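Local coordinates for protein putative isochorismatase (Burkholderia xenovorans, PDB 3OQP) that probably works as a hydrolase of the isochorismatase family, built as a parallel-sheet alpha/beta subunit that pairs with a second copy, at residues I37-D42 with V77-A82; P92-T96 with S125-A130; Q170-V176 with L192-I197. All coordinates share one frame; numbering follows the deposited sequence.

The three contacts follow one another along the chain and show how chemistry changes with place. Interaction 2 is the buried one: a loop docks on helix 124-132 through side-chain hydrogen bonds, one of them short, and an aromatic ring, beside the second subunit. Interactions 1 and 3 are partly buried. In interaction 1 an apolar layer between helices 30-47 and 76-79 gives way to a salt bridge at the outer edge, whereas interaction 3 relies on backbone groups, one glutamine amide and two waters. Interactions 2 and 3 touch each other, Ile127 packing on Phe173, and both reach the second subunit; interaction 1 lies across the chain's centre from them, on different helices.

Interaction 1 of 3, residues I37-D42 with V77-A82; sequences IARAMD and VVSERA
Arg81 reaches across to helix 30-47 and takes hold of Asp42 side-on, using NE and NH2, one for each carboxylate oxygen. The NE–OD1 bond of this salt bridge, Arg81 to Asp42, is 2.8 Å long and meets OD1 from above the carboxylate plane. The second bond, from Arg81 NH2 to Asp42 OD2, measures 3.1 Å, runs nearly straight at 169° and arrives on the syn side. The two flat groups are therefore not coplanar; their planes stand 35° apart. The remaining nitrogen is engaged too: NH1 of Arg81 donates to Val77 O (3.0 Å), on a lone pair of that carbonyl. With three bonds near its plane and the methyl of Ala38 lying 3.4 Å above its centre, the group has little freedom to rotate. All this belongs to the outer side of the contact, where Asp42 is exposed.

The inner side is packed and apolar. Selenomethionine Met41 runs inward from its helix and bends at its last torsion (chi3 71°), which lays CE 3.8 Å from Arg81 CB, against the aliphatic part of the arginine. Its SE lies nearest Arg81 CD, with Val77 and Val78 more loosely around it, and its other neighbours are Leu9, Val11, Val51 and Ile53 of the central strands. In one of its two conformers Val77 places CG1 against Ala38 CB and Ile37 CG2. Outside this apolar layer the salt bridge forms the contact's own outer edge; the layer itself, helix side chains packed on a parallel sheet, is characteristic of the alpha/beta fold of the isochorismatase family.

Interaction 2 of 3, residues P92-T96 with S125-A130; sequences PSAFT and STINHA
An ST turn in the loop 92-96 brings Ser93 against His129 of helix 124-132, close to the modified residue at position 122, a cysteine oxidised to 3-sulfinoalanine. Ser93 holds its OG anti to the backbone N (chi1 173°), where it can serve both sides at once. It accepts from Phe95 N at 3.0 Å, closing the turn, and shares a hydrogen bond of 2.6 Å with ND1 of His129, to which it comes at the edge of the imidazole. One hydroxyl thus fixes the loop's shape and restrains rotation of the histidine ring. Thr96 adds its OG1 at 3.1 Å from CE1 of His129, approaching obliquely.

One turn earlier on the helix, Thr126 grips the loop backbone: its OG1 accepts from Ala94 N at 3.0 Å, in a nearly straight bond (168°). The same OG1 is also hydrogen-bonded to the backbone O of the modified residue at 122, which links the loop, through Thr126, to the backbone of that residue.

Phe95 supplies the apolar part. Its edge, at CE2, points to Thr126 O (3.4 Å), an oxygen that already receives the N-H of Ala130. CE2 also lies 3.8 Å from Ala130 CB, while CD2 rests by His129 CB as the two aromatic side chains pass in opposite directions.

In the dimer, His129 meets His129 of the second subunit; the rings of this chain's His129 and His132 of the second subunit meet edge-to-face, and that His132 is hydrogen-bonded to Ser93 N. Within the chain, Phe95 is wedged between helix 124-132 and helix 100-105, touching Leu100, Ala101 and Leu104, and also Leu112 of strand 111-115; Ala130 packs on Leu112 and on Val137 of strand 136-140.

Interaction 3 of 3, residues Q170-V176 with L192-I197; sequences QSRFAAV and LARGNI
Gln170 ties strand 175-177 to segment 192-197 with the two ends of one amide. The chain is bent at chi2 (68°), which folds the group back toward the strand, where OE1 accepts from Val176 N at 2.8 Å. On the other end NE2 donates to Ala193 O at 3.2 Å; that oxygen lies close to the plane of the Gln170 amide, while NE2 sits well above the plane of the Ala193 carbonyl, off its lone pairs. Ala193 O has a second donor, water 2, which also donates to Val176 O; the water thereby joins two backbone oxygens that could not bond each other. Backbone support is slighter: Gly195 N reaches Gln170 O at 3.0 Å, but with an N-H...O angle of only 126° the bond is weak. Ser171 O, next in line, is approached by Asn196 CA at 3.0 Å as a CA-H...O contact.

Arg194 combines packing with hydrogen bonding. Ala175 CB lies over one face of its guanidinium, 3.8 Å from the plane and over its centre, while NE donates a hydrogen bond to water 1, which in turn donates to Phe173 O. Its NH2 is satisfied by Val137 O. Apolar closure comes from Ala175 CB against Leu192 CB (3.6 Å) and, at the other end, from Ile197 CD1 against Arg172 CD, the two side chains crossing at a slant. Asn196 turns its OD1 to Ala199 N as the N-cap of the final helix.

The segment 192-197 thus leads from helix 179-188, on which Leu192 packs, to helix 197-208, passing along strand 175-177, an edge strand of the sheet within this chain, whose Ala175 is hydrogen-bonded to strand 136-140.

Interaction 1 of 3, residues I37-D42 with V77-A82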
loop_
_atom_site.group_PDB
_atom_site.type_symbol
_atom_site.label_atom_id
_atom_site.label_comp_id
_atom_site.label_asym_id
_atom_site.label_seq_id
_atom_site.Cartn_x
_atom_site.Cartn_y
_atom_site.Cartn_z
ATOM N N ILE A 37 5.893 16.775 -12.893
ATOM C CA ILE A 37 5.607 15.644 -13.833
ATOM C C ILE A 37 6.180 16.038 -15.188
ATOM O O ILE A 37 6.871 15.235 -15.846
ATOM C CB ILE A 37 4.086 15.274 -13.926
ATOM C CG1 ILE A 37 3.638 14.563 -12.632
ATOM C CG2 ILE A 37 3.769 14.344 -15.094
ATOM C CD1 ILE A 37 2.162 14.616 -12.326
ATOM N N ALA A 38 5.848 17.241 -15.654
ATOM C CA ALA A 38 6.304 17.692 -16.976
ATOM C C ALA A 38 7.840 17.747 -17.016
ATOM O O ALA A 38 8.445 17.391 -17.995
ATOM C CB ALA A 38 5.711 19.066 -17.314
ATOM N N ARG A 39 8.471 18.281 -15.966
ATOM C CA ARG A 39 9.952 18.341 -15.911
ATOM C C ARG A 39 10.523 16.941 -15.950
ATOM O O ARG A 39 11.468 16.695 -16.675
ATOM C CB ARG A 39 10.460 19.066 -14.678
ATOM C CG ARG A 39 10.223 20.547 -14.638
ATOM C CD ARG A 39 11.140 21.256 -13.632
ATOM N NE ARG A 39 10.931 20.790 -12.336
ATOM C CZ ARG A 39 11.882 20.397 -11.483
ATOM N NH1 ARG A 39 13.161 20.333 -11.777
ATOM N NH2 ARG A 39 11.482 20.055 -10.307
ATOM N N ALA A 40 9.932 16.030 -15.187
ATOM C CA ALA A 40 10.435 14.662 -15.173
ATOM C C ALA A 40 10.325 13.990 -16.556
ATOM O O ALA A 40 11.281 13.369 -17.005
ATOM C CB ALA A 40 9.675 13.811 -14.135
HETATM N N MSE A 41 9.206 14.236 -17.238
HETATM C CA MSE A 41 9.012 13.704 -18.589
HETATM C C MSE A 41 10.023 14.317 -19.565
HETATM O O MSE A 41 10.620 13.611 -20.362
HETATM C CB MSE A 41 7.595 13.998 -19.096
HETATM C CG MSE A 41 6.520 13.159 -18.333
HETATM SE SE MSE A 41 4.800 13.535 -18.877
HETATM C CE MSE A 41 4.857 12.801 -20.472
ATOM N N ASP A 42 10.263 15.628 -19.478
ATOM C CA ASP A 42 11.194 16.282 -20.385
ATOM C C ASP A 42 12.605 15.825 -20.124
ATOM O O ASP A 42 13.395 15.634 -21.047
ATOM C CB ASP A 42 11.078 17.790 -20.249
ATOM C CG ASP A 42 9.799 18.333 -20.804
ATOM O OD1 ASP A 42 9.095 17.640 -21.583
ATOM O OD2 ASP A 42 9.401 19.496 -20.460
ATOM N N VAL A 77 -0.482 18.295 -19.857
ATOM C CA VAL A 77 0.931 18.016 -19.553
ATOM C C VAL A 77 1.418 16.703 -20.166
ATOM O O VAL A 77 2.551 16.587 -20.633
ATOM C CB VAL A 77 1.227 17.980 -18.006
ATOM C CG1 VAL A 77 2.465 17.177 -17.713
ATOM C CG2 VAL A 77 1.398 19.363 -17.459
ATOM N N VAL A 78 0.551 15.697 -20.119
ATOM C CA VAL A 78 0.828 14.430 -20.771
ATOM C C VAL A 78 0.543 14.501 -22.237
ATOM O O VAL A 78 1.391 14.170 -23.051
ATOM C CB VAL A 78 -0.032 13.277 -20.182
ATOM C CG1 VAL A 78 0.137 12.013 -21.038
ATOM C CG2 VAL A 78 0.379 13.048 -18.754
ATOM N N SER A 79 -0.645 14.981 -22.578
ATOM C CA SER A 79 -1.125 14.772 -23.947
ATOM C C SER A 79 -0.306 15.546 -24.972
ATOM O O SER A 79 -0.258 15.152 -26.156
ATOM C CB SER A 79 -2.606 15.092 -24.057
ATOM O OG SER A 79 -2.842 16.476 -23.957
ATOM N N GLU A 80 0.323 16.643 -24.567
ATOM C CA GLU A 80 1.124 17.393 -25.517
ATOM C C GLU A 80 2.591 16.970 -25.554
ATOM O O GLU A 80 3.410 17.611 -26.228
ATOM C CB GLU A 80 0.959 18.865 -25.274
ATOM C CG GLU A 80 -0.512 19.299 -25.343
ATOM C CD GLU A 80 -1.212 18.902 -26.637
ATOM O OE1 GLU A 80 -0.682 19.276 -27.711
ATOM O OE2 GLU A 80 -2.274 18.209 -26.568
ATOM N N ARG A 81 2.918 15.862 -24.887
ATOM C CA ARG A 81 4.280 15.341 -24.879
ATOM C C ARG A 81 4.382 13.965 -25.515
ATOM O O ARG A 81 3.381 13.239 -25.605
ATOM C CB ARG A 81 4.785 15.236 -23.442
ATOM C CG ARG A 81 5.151 16.604 -22.839
ATOM C CD ARG A 81 5.689 16.558 -21.409
ATOM N NE ARG A 81 6.332 17.823 -21.080
ATOM C CZ ARG A 81 5.688 18.950 -20.886
ATOM N NH1 ARG A 81 4.367 19.019 -20.769
ATOM N NH2 ARG A 81 6.395 20.027 -20.660
ATOM N N ALA A 82 5.606 13.619 -25.921
ATOM C CA ALA A 82 5.903 12.290 -26.444
ATOM C C ALA A 82 5.860 11.259 -25.325
ATOM O O ALA A 82 5.875 11.591 -24.127
ATOM C CB ALA A 82 7.254 12.280 -27.087
#

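Interaction 2 of 3, residues P92-T96 with S125-A130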
loop_
_atom_site.group_PDB
_atom_site.type_symbol
_atom_site.label_atom_id
_atom_site.label_comp_id
_atom_site.label_asym_id
_atom_site.label_seq_id
_atom_site.Cartn_x
_atom_site.Cartn_y
_atom_site.Cartn_z
ATOM N N PRO A 92 -6.363 -0.317 -9.504
ATOM C CA PRO A 92 -5.302 0.555 -9.015
ATOM C C PRO A 92 -3.916 0.284 -9.593
ATOM O O PRO A 92 -3.265 1.206 -10.104
ATOM C CB PRO A 92 -5.376 0.373 -7.484
ATOM C CG PRO A 92 -6.844 -0.012 -7.284
ATOM C CD PRO A 92 -7.200 -0.877 -8.428
ATOM N N SER A 93 -3.528 -0.986 -9.650
ATOM C CA SER A 93 -2.202 -1.317 -10.139
ATOM C C SER A 93 -2.134 -1.317 -11.686
ATOM O O SER A 93 -2.981 -1.876 -12.377
ATOM C CB SER A 93 -1.795 -2.704 -9.700
ATOM O OG SER A 93 -0.565 -3.068 -10.333
ATOM N N ALA A 94 -1.099 -0.676 -12.224
ATOM C CA ALA A 94 -0.808 -0.614 -13.642
ATOM C C ALA A 94 -0.242 -1.936 -14.165
ATOM O O ALA A 94 -0.184 -2.119 -15.382
ATOM C CB ALA A 94 0.165 0.506 -13.940
ATOM N N PHE A 95 0.059 -2.896 -13.290
ATOM C CA PHE A 95 0.562 -4.196 -13.734
ATOM C C PHE A 95 -0.488 -5.245 -14.006
ATOM O O PHE A 95 -0.288 -6.050 -14.893
ATOM C CB PHE A 95 1.510 -4.760 -12.660
ATOM C CG PHE A 95 2.886 -4.109 -12.603
ATOM C CD1 PHE A 95 3.875 -4.509 -13.473
ATOM C CD2 PHE A 95 3.167 -3.110 -11.712
ATOM C CE1 PHE A 95 5.134 -3.948 -13.444
ATOM C CE2 PHE A 95 4.445 -2.511 -11.665
ATOM C CZ PHE A 95 5.419 -2.934 -12.501
ATOM N N THR A 96 -1.517 -5.290 -13.187
ATOM C CA THR A 96 -2.433 -6.440 -13.232
ATOM C C THR A 96 -3.144 -6.623 -14.546
ATOM O O THR A 96 -3.918 -5.809 -14.958
ATOM C CB THR A 96 -3.471 -6.393 -12.108
ATOM O OG1 THR A 96 -2.782 -6.209 -10.867
ATOM C CG2 THR A 96 -4.404 -7.618 -12.068
ATOM N N SER A 125 -0.272 0.897 -5.184
ATOM C CA SER A 125 -0.576 -0.437 -5.699
ATOM C C SER A 125 0.447 -0.881 -6.725
ATOM O O SER A 125 0.934 -2.028 -6.704
ATOM C CB SER A 125 -1.988 -0.440 -6.270
ATOM O OG SER A 125 -2.973 -0.302 -5.262
ATOM N N THR A 126 0.770 0.019 -7.633
ATOM C CA THR A 126 1.705 -0.244 -8.684
ATOM C C THR A 126 3.086 -0.532 -8.082
ATOM O O THR A 126 3.781 -1.511 -8.490
ATOM C CB THR A 126 1.768 0.913 -9.682
ATOM O OG1 THR A 126 0.470 1.063 -10.291
ATOM C CG2 THR A 126 2.787 0.712 -10.775
ATOM N N ILE A 127 3.507 0.273 -7.095
ATOM C CA ILE A 127 4.769 0.066 -6.408
ATOM C C ILE A 127 4.810 -1.282 -5.677
ATOM O O ILE A 127 5.825 -1.993 -5.738
ATOM C CB ILE A 127 4.996 1.211 -5.415
ATOM C CG1 ILE A 127 5.244 2.489 -6.238
ATOM C CG2 ILE A 127 6.140 0.900 -4.444
ATOM C CD1 ILE A 127 5.268 3.776 -5.358
ATOM N N ASN A 128 3.722 -1.672 -5.013
ATOM C CA ASN A 128 3.679 -2.924 -4.270
ATOM C C ASN A 128 3.941 -4.094 -5.210
ATOM O O ASN A 128 4.759 -4.979 -4.904
ATOM C CB ASN A 128 2.310 -3.135 -3.593
ATOM C CG ASN A 128 2.250 -4.449 -2.789
ATOM O OD1 ASN A 128 3.061 -4.582 -1.933
ATOM N ND2 ASN A 128 1.319 -5.419 -3.094
ATOM N N HIS A 129 3.308 -4.081 -6.382
ATOM C CA HIS A 129 3.528 -5.123 -7.368
ATOM C C HIS A 129 4.983 -5.096 -7.839
ATOM O O HIS A 129 5.639 -6.139 -7.941
ATOM C CB HIS A 129 2.553 -4.981 -8.533
ATOM C CG HIS A 129 1.223 -5.604 -8.273
ATOM N ND1 HIS A 129 0.045 -5.071 -8.758
ATOM C CD2 HIS A 129 0.890 -6.774 -7.679
ATOM C CE1 HIS A 129 -0.953 -5.860 -8.413
ATOM N NE2 HIS A 129 -0.476 -6.907 -7.774
ATOM N N ALA A 130 5.469 -3.913 -8.190
ATOM C CA ALA A 130 6.854 -3.797 -8.669
ATOM C C ALA A 130 7.882 -4.356 -7.708
ATOM O O ALA A 130 8.748 -5.146 -8.110
ATOM C CB ALA A 130 7.212 -2.325 -9.016
#

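Interaction 3 of 3, residues Q170-V176 with L192-I197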
loop_
_atom_site.group_PDB
_atom_site.type_symbol
_atom_site.label_atom_id
_atom_site.label_comp_id
_atom_site.label_asym_id
_atom_site.label_seq_id
_atom_site.Cartn_x
_atom_site.Cartn_y
_atom_site.Cartn_z
ATOM N N GLN A 170 9.519 5.216 1.851
ATOM C CA GLN A 170 10.969 5.377 2.113
ATOM C C GLN A 170 11.504 4.316 3.049
ATOM O O GLN A 170 12.676 3.919 2.942
ATOM C CB GLN A 170 11.284 6.788 2.572
ATOM C CG GLN A 170 12.737 7.048 2.845
ATOM C CD GLN A 170 13.624 7.025 1.622
ATOM O OE1 GLN A 170 13.135 6.981 0.514
ATOM N NE2 GLN A 170 14.928 7.043 1.812
ATOM N N SER A 171 10.679 3.839 3.960
ATOM C CA SER A 171 11.121 2.839 4.958
ATOM C C SER A 171 11.374 1.469 4.360
ATOM O O SER A 171 12.061 0.675 5.035
ATOM C CB SER A 171 10.118 2.654 6.087
ATOM O OG SER A 171 8.951 1.957 5.610
ATOM N N ARG A 172 10.839 1.150 3.191
ATOM C CA ARG A 172 10.903 -0.205 2.721
ATOM C C ARG A 172 10.725 -0.397 1.222
ATOM O O ARG A 172 11.328 -1.319 0.671
ATOM C CB ARG A 172 9.821 -1.007 3.475
ATOM C CG ARG A 172 9.663 -2.456 3.013
ATOM C CD ARG A 172 10.941 -3.243 3.388
ATOM N NE ARG A 172 10.959 -4.639 2.897
ATOM C CZ ARG A 172 11.291 -5.024 1.662
ATOM N NH1 ARG A 172 11.562 -4.147 0.687
ATOM N NH2 ARG A 172 11.340 -6.313 1.359
ATOM N N PHE A 173 9.858 0.395 0.575
ATOM C CA PHE A 173 9.420 0.053 -0.751
ATOM C C PHE A 173 10.093 0.809 -1.899
ATOM O O PHE A 173 10.158 0.292 -3.008
ATOM C CB PHE A 173 7.897 0.250 -0.863
ATOM C CG PHE A 173 7.109 -0.628 0.071
ATOM C CD1 PHE A 173 6.795 -1.887 -0.312
ATOM C CD2 PHE A 173 6.776 -0.244 1.371
ATOM C CE1 PHE A 173 6.123 -2.748 0.541
ATOM C CE2 PHE A 173 6.097 -1.071 2.205
ATOM C CZ PHE A 173 5.775 -2.333 1.791
ATOM N N ALA A 174 10.561 2.016 -1.686
ATOM C CA ALA A 174 11.015 2.871 -2.765
ATOM C C ALA A 174 12.033 3.844 -2.243
ATOM O O ALA A 174 12.087 4.142 -1.012
ATOM C CB ALA A 174 9.819 3.663 -3.348
ATOM N N ALA A 175 12.868 4.372 -3.140
ATOM C CA ALA A 175 13.643 5.561 -2.867
ATOM C C ALA A 175 12.768 6.747 -3.190
ATOM O O ALA A 175 12.395 6.966 -4.351
ATOM C CB ALA A 175 14.889 5.612 -3.721
ATOM N N VAL A 176 12.473 7.503 -2.117
ATOM C CA VAL A 176 11.614 8.696 -2.181
ATOM C C VAL A 176 12.482 9.917 -2.370
ATOM O O VAL A 176 13.440 10.119 -1.601
ATOM C CB VAL A 176 10.743 8.809 -0.948
ATOM C CG1 VAL A 176 9.882 10.119 -0.954
ATOM C CG2 VAL A 176 9.853 7.559 -0.748
ATOM N N LEU A 192 19.175 6.301 -6.185
ATOM C CA LEU A 192 18.707 7.147 -5.111
ATOM C C LEU A 192 18.708 6.307 -3.827
ATOM O O LEU A 192 18.590 5.095 -3.877
ATOM C CB LEU A 192 17.290 7.675 -5.447
ATOM C CG LEU A 192 17.248 8.765 -6.514
ATOM C CD1 LEU A 192 15.841 8.981 -6.936
ATOM C CD2 LEU A 192 17.885 10.094 -6.040
ATOM N N ALA A 193 18.800 6.978 -2.686
ATOM C CA ALA A 193 18.890 6.325 -1.385
ATOM C C ALA A 193 17.566 5.758 -0.873
ATOM O O ALA A 193 16.561 6.450 -0.916
ATOM C CB ALA A 193 19.418 7.348 -0.360
ATOM N N ARG A 194 17.609 4.522 -0.391
ATOM C CA ARG A 194 16.479 3.825 0.221
ATOM C C ARG A 194 16.686 3.719 1.718
ATOM O O ARG A 194 17.816 3.441 2.183
ATOM C CB ARG A 194 16.314 2.428 -0.381
ATOM C CG ARG A 194 15.860 2.530 -1.789
ATOM C CD ARG A 194 15.795 1.222 -2.604
ATOM N NE ARG A 194 15.219 1.533 -3.931
ATOM C CZ ARG A 194 15.900 2.144 -4.891
ATOM N NH1 ARG A 194 17.172 2.524 -4.742
ATOM N NH2 ARG A 194 15.312 2.481 -5.998
ATOM N N GLY A 195 15.621 3.906 2.491
ATOM C CA GLY A 195 15.657 3.706 3.910
ATOM C C GLY A 195 15.370 2.265 4.288
ATOM O O GLY A 195 15.258 1.358 3.437
ATOM N N ASN A 196 15.165 2.036 5.566
ATOM C CA ASN A 196 14.857 0.707 6.057
ATOM C C ASN A 196 14.058 0.816 7.335
ATOM O O ASN A 196 13.981 1.861 7.969
ATOM C CB ASN A 196 16.097 -0.178 6.203
ATOM C CG ASN A 196 17.020 0.302 7.292
ATOM O OD1 ASN A 196 16.826 -0.048 8.456
ATOM N ND2 ASN A 196 18.009 1.112 6.919
ATOM N N ILE A 197 13.349 -0.243 7.680
ATOM C CA ILE A 197 12.363 -0.190 8.758
ATOM C C ILE A 197 12.980 0.012 10.104
ATOM O O ILE A 197 12.489 0.812 10.894
ATOM C CB ILE A 197 11.524 -1.507 8.720
ATOM C CG1 ILE A 197 10.574 -1.454 7.520
ATOM C CG2 ILE A 197 10.670 -1.710 9.972
ATOM C CD1 ILE A 197 9.778 -2.758 7.210
HETATM O O HOH W 1 12.689 -0.253 -4.221
HETATM O O HOH W 2 15.945 8.938 -1.781
#